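Local coordinates for protein At4g34840 (Arabidopsis thaliana, PDB 3BSF) that belongs to the phosphorylase superfamily, bears the name nucleosidase and holds adenine in a pocket of its alpha/beta fold, at residues 47-51 with 63-68; 122-126 with 190-194. All coordinates share one frame. Residue numbers count along the deposited sequence, not the author numbering.

Contact 1 and contact 2 reach the same large mixed sheet but do different jobs in it. In contact 1 (47-51 with 63-68) two neighbouring strands of a hairpin are joined edge to edge, so backbone hydrogen bonds dominate; most of its residues are buried, yet Lys68 is exposed. Contact 2 (122-126 with 190-194) lies deeper: its centre is about 9 Å from the centre of the chain, that of contact 1 about 14 Å, and every touching residue is buried. There a helix lies across a strand, and alanine methyls, a valine and an aromatic ring do the work. The two centres are about 20 Å apart, and the contacts do not touch.

Contact 1. Residues 47-51 with 63-68; sequences VTWIM and IVCPGK
Strands 50-56 and 59-65 form an antiparallel beta hairpin, met here at the end far from its turn. The strand residues are extended, and the directions of 48-51 and 63-68 differ by 160°. Ile50 and Cys65 are a hydrogen-bonded pair (CA-CA 5.3 Å), Met51 and Val64 a non-hydrogen-bonded pair (4.5 Å); Trp49 CA lies 4.3 Å from Pro66 CA.

Two backbone hydrogen bonds close the ladder, Ile50 N to Cys65 O and Cys65 N to Ile50 O, each 2.9 Å. CA-H...O contacts support them: Trp49 CA to Cys65 O (3.3 Å) and Met51 CA to Ile63 O (3.4 Å).

Beyond the strands, Thr48 (chi1 p) brings OG1 to 3.2 Å from Pro66 O and 3.1 Å from Lys68 O. Gly67 has phi 77°, favourable to glycine, and a CB would clash with Thr48 O. Its N donates to Cys65 SG (3.3 Å), placed there by chi1 t.

Apolar pairs cover both faces: Ile50 CG1 (chi1 p, its end nearing Gly67) on Cys65 CB (3.7 Å), Met51 CG on Val64 CG2 (4.1 Å). Trp49 CD1 meets Pro66 CB at 4.4 Å.

Backbone bonds thus tie Ile50 to Cys65, while Met51 bonds outward to Glu38 and Val64 to Phe18 and Val20. Ile50 and Ile63 touch helix 23-33, Trp49, Val64 and Pro66 helix 79-91, largely burying this end.

Contact 2. Residues 122-126 with 190-194; sequences TVAFH and GAAVA
Helix 190-199 packs here across strand 117-125 of the mixed sheet, beside strand 158-164: alpha/beta packing that fits a phosphorylase-superfamily fold. Strand 123-125 is extended and follows a corner of the chain at Thr122; 190-194 is the first turn of the helix. Their axes approach to 7.4 Å, with a signed crossing angle of -109°, so the helix runs steeply across the strand. The closest CA pair is Ala124 and Ala191, 5.4 Å apart.

Gly190 opens the helix, just after Asp187 of the adenine pocket; its carbonyl C lies 4.2 Å from Val123 CG2. Ala191 comes next and is the centre of the contact. Its CB points toward the strand and sits over one face of the Phe125 ring, a CH-pi contact 3.6 Å from the centroid and 9° off the normal. The same CB is 4.0 Å from Val123 CG2 and 3.8 Å from Ala124 O, so a methyl suits this tight place. The CA-to-CB bond of Phe125 points sideways, and chi1 m with chi2 99° brings the ring nearer. Ala192 meets the tip of that ring, with its CB 4.2 Å and its N 3.7 Å from Phe125 CZ. Ala194 sets its CB 3.9 Å from Val123 CG1, where Val123 has chi1 p and points toward the helix.

Small helix residues therefore allow close approach to the larger Val123 and Phe125. Polar groups bond elsewhere: Gly190 N to Asp187 OD2, Ala191 N to Thr164 OG1, Ala194 N to Gly190 O (3.1 Å), and the strand's backbone to Arg143, Leu162 and Thr164. Apolar contact joins the two elements.

Contact 1. Residues 47-51 with 63-68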
loop_
_atom_site.group_PDB
_atom_site.type_symbol
_atom_site.label_atom_id
_atom_site.label_comp_id
_atom_site.label_asym_id
_atom_site.label_seq_id
_atom_site.Cartn_x
_atom_site.Cartn_y
_atom_site.Cartn_z
ATOM N N VAL A 47 -0.134 -5.941 -15.426
ATOM C CA VAL A 47 -1.133 -5.508 -14.450
ATOM C C VAL A 47 -2.517 -5.722 -15.023
ATOM O O VAL A 47 -2.643 -5.976 -16.209
ATOM C CB VAL A 47 -0.974 -4.021 -14.100
ATOM C CG1 VAL A 47 0.430 -3.773 -13.561
ATOM C CG2 VAL A 47 -1.230 -3.165 -15.319
ATOM N N THR A 48 -3.550 -5.615 -14.187
ATOM C CA THR A 48 -4.944 -5.802 -14.625
ATOM C C THR A 48 -5.719 -4.483 -14.661
ATOM O O THR A 48 -6.948 -4.474 -14.820
ATOM C CB THR A 48 -5.719 -6.804 -13.698
ATOM O OG1 THR A 48 -5.763 -6.306 -12.346
ATOM C CG2 THR A 48 -5.051 -8.166 -13.717
ATOM N N TRP A 49 -4.991 -3.377 -14.521
ATOM C CA TRP A 49 -5.583 -2.042 -14.515
ATOM C C TRP A 49 -6.303 -1.663 -15.803
ATOM O O TRP A 49 -5.828 -1.937 -16.905
ATOM C CB TRP A 49 -4.511 -1.000 -14.209
ATOM C CG TRP A 49 -3.645 -1.416 -13.071
ATOM C CD1 TRP A 49 -3.952 -2.338 -12.095
ATOM C CD2 TRP A 49 -2.332 -0.925 -12.755
ATOM N NE1 TRP A 49 -2.910 -2.446 -11.198
ATOM C CE2 TRP A 49 -1.905 -1.593 -11.579
ATOM C CE3 TRP A 49 -1.475 0.009 -13.345
ATOM C CZ2 TRP A 49 -0.657 -1.350 -10.988
ATOM C CZ3 TRP A 49 -0.229 0.246 -12.748
ATOM C CH2 TRP A 49 0.161 -0.433 -11.587
ATOM N N ILE A 50 -7.461 -1.030 -15.649
ATOM C CA ILE A 50 -8.258 -0.592 -16.787
ATOM C C ILE A 50 -8.353 0.935 -16.844
ATOM O O ILE A 50 -8.314 1.612 -15.817
ATOM C CB ILE A 50 -9.675 -1.204 -16.720
ATOM C CG1 ILE A 50 -10.259 -1.033 -15.322
ATOM C CG2 ILE A 50 -9.610 -2.685 -17.065
ATOM C CD1 ILE A 50 -11.585 -1.733 -15.135
ATOM N N MET A 51 -8.463 1.485 -18.043
ATOM C CA MET A 51 -8.550 2.934 -18.168
ATOM C C MET A 51 -9.631 3.372 -19.144
ATOM O O MET A 51 -9.821 2.755 -20.181
ATOM C CB MET A 51 -7.188 3.502 -18.605
ATOM C CG MET A 51 -7.192 4.967 -19.042
ATOM S SD MET A 51 -5.520 5.628 -19.365
ATOM C CE MET A 51 -5.025 4.718 -20.813
ATOM N N ILE A 63 -10.445 7.898 -16.317
ATOM C CA ILE A 63 -10.801 7.173 -15.107
ATOM C C ILE A 63 -9.969 5.893 -15.087
ATOM O O ILE A 63 -10.117 5.035 -15.958
ATOM C CB ILE A 63 -12.298 6.796 -15.075
ATOM C CG1 ILE A 63 -13.161 8.055 -15.067
ATOM C CG2 ILE A 63 -12.588 5.964 -13.836
ATOM C CD1 ILE A 63 -14.631 7.771 -14.939
ATOM N N VAL A 64 -9.086 5.764 -14.106
ATOM C CA VAL A 64 -8.254 4.577 -14.019
ATOM C C VAL A 64 -8.675 3.735 -12.831
ATOM O O VAL A 64 -8.870 4.260 -11.745
ATOM C CB VAL A 64 -6.759 4.960 -13.890
ATOM C CG1 VAL A 64 -5.905 3.713 -13.838
ATOM C CG2 VAL A 64 -6.341 5.816 -15.078
ATOM N N CYS A 65 -8.827 2.432 -13.047
ATOM C CA CYS A 65 -9.236 1.516 -11.991
ATOM C C CYS A 65 -8.258 0.349 -11.895
ATOM O O CYS A 65 -7.760 -0.133 -12.911
ATOM C CB CYS A 65 -10.648 0.995 -12.279
ATOM S SG CYS A 65 -11.292 -0.248 -11.102
ATOM N N PRO A 66 -7.958 -0.114 -10.664
ATOM C CA PRO A 66 -7.027 -1.237 -10.513
ATOM C C PRO A 66 -7.578 -2.532 -11.118
ATOM O O PRO A 66 -6.843 -3.515 -11.287
ATOM C CB PRO A 66 -6.835 -1.319 -8.997
ATOM C CG PRO A 66 -8.138 -0.767 -8.448
ATOM C CD PRO A 66 -8.377 0.405 -9.343
ATOM N N GLY A 67 -8.872 -2.516 -11.449
ATOM C CA GLY A 67 -9.523 -3.685 -12.027
ATOM C C GLY A 67 -9.863 -4.807 -11.052
ATOM O O GLY A 67 -10.070 -4.583 -9.848
ATOM N N LYS A 68 -9.919 -6.026 -11.575
ATOM C CA LYS A 68 -10.246 -7.200 -10.770
ATOM C C LYS A 68 -8.991 -8.022 -10.538
ATOM O O LYS A 68 -8.150 -8.113 -11.429
ATOM C CB LYS A 68 -11.293 -8.057 -11.492
ATOM C CG LYS A 68 -12.494 -7.271 -11.998
ATOM C CD LYS A 68 -13.816 -7.865 -11.531
ATOM C CE LYS A 68 -15.006 -6.996 -11.962
ATOM N NZ LYS A 68 -16.322 -7.402 -11.329
#

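Contact 2. Residues 122-126 with 190-194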
loop_
_atom_site.group_PDB
_atom_site.type_symbol
_atom_site.label_atom_id
_atom_site.label_comp_id
_atom_site.label_asym_id
_atom_site.label_seq_id
_atom_site.Cartn_x
_atom_site.Cartn_y
_atom_site.Cartn_z
ATOM N N THR A 122 -9.270 16.820 4.892
ATOM C CA THR A 122 -8.015 16.286 5.368
ATOM C C THR A 122 -8.268 14.795 5.535
ATOM O O THR A 122 -9.357 14.385 5.975
ATOM C CB THR A 122 -7.623 16.946 6.728
ATOM O OG1 THR A 122 -6.491 16.278 7.308
ATOM C CG2 THR A 122 -8.785 16.885 7.684
ATOM N N VAL A 123 -7.274 13.991 5.162
ATOM C CA VAL A 123 -7.380 12.540 5.263
ATOM C C VAL A 123 -6.185 11.958 6.007
ATOM O O VAL A 123 -5.091 12.525 5.989
ATOM C CB VAL A 123 -7.476 11.884 3.863
ATOM C CG1 VAL A 123 -6.122 11.978 3.123
ATOM C CG2 VAL A 123 -7.941 10.436 4.014
ATOM N N ALA A 124 -6.410 10.829 6.668
ATOM C CA ALA A 124 -5.354 10.169 7.418
ATOM C C ALA A 124 -5.606 8.669 7.559
ATOM O O ALA A 124 -6.683 8.164 7.212
ATOM C CB ALA A 124 -5.217 10.810 8.797
ATOM N N PHE A 125 -4.600 7.962 8.068
ATOM C CA PHE A 125 -4.703 6.520 8.264
ATOM C C PHE A 125 -5.110 6.240 9.708
ATOM O O PHE A 125 -4.573 6.849 10.643
ATOM C CB PHE A 125 -3.356 5.825 7.999
ATOM C CG PHE A 125 -3.015 5.654 6.543
ATOM C CD1 PHE A 125 -2.146 6.535 5.906
ATOM C CD2 PHE A 125 -3.525 4.579 5.817
ATOM C CE1 PHE A 125 -1.787 6.344 4.575
ATOM C CE2 PHE A 125 -3.174 4.378 4.486
ATOM C CZ PHE A 125 -2.303 5.262 3.865
ATOM N N HIS A 126 -6.047 5.316 9.885
ATOM C CA HIS A 126 -6.488 4.956 11.216
ATOM C C HIS A 126 -6.042 3.536 11.604
ATOM O O HIS A 126 -6.222 3.116 12.757
ATOM C CB HIS A 126 -8.014 5.086 11.329
ATOM C CG HIS A 126 -8.783 4.130 10.460
ATOM N ND1 HIS A 126 -9.678 4.555 9.498
ATOM C CD2 HIS A 126 -8.828 2.777 10.441
ATOM C CE1 HIS A 126 -10.240 3.505 8.928
ATOM N NE2 HIS A 126 -9.742 2.414 9.481
ATOM N N GLY A 190 -8.418 6.305 0.100
ATOM C CA GLY A 190 -8.137 7.733 0.069
ATOM C C GLY A 190 -6.794 8.209 0.593
ATOM O O GLY A 190 -6.069 8.914 -0.107
ATOM N N ALA A 191 -6.461 7.836 1.821
ATOM C CA ALA A 191 -5.201 8.260 2.417
ATOM C C ALA A 191 -4.019 7.826 1.580
ATOM O O ALA A 191 -3.038 8.557 1.441
ATOM C CB ALA A 191 -5.070 7.706 3.821
ATOM N N ALA A 192 -4.118 6.634 1.007
ATOM C CA ALA A 192 -3.040 6.104 0.168
ATOM C C ALA A 192 -2.862 6.912 -1.136
ATOM O O ALA A 192 -1.735 7.213 -1.546
ATOM C CB ALA A 192 -3.300 4.610 -0.148
ATOM N N VAL A 193 -3.971 7.262 -1.780
ATOM C CA VAL A 193 -3.899 8.027 -3.008
ATOM C C VAL A 193 -3.214 9.364 -2.740
ATOM O O VAL A 193 -2.232 9.702 -3.399
ATOM C CB VAL A 193 -5.305 8.295 -3.585
ATOM C CG1 VAL A 193 -5.203 8.944 -4.960
ATOM C CG2 VAL A 193 -6.072 6.989 -3.667
ATOM N N ALA A 194 -3.732 10.104 -1.755
ATOM C CA ALA A 194 -3.202 11.414 -1.368
ATOM C C ALA A 194 -1.706 11.366 -1.104
ATOM O O ALA A 194 -1.005 12.343 -1.330
ATOM C CB ALA A 194 -3.919 11.918 -0.132
#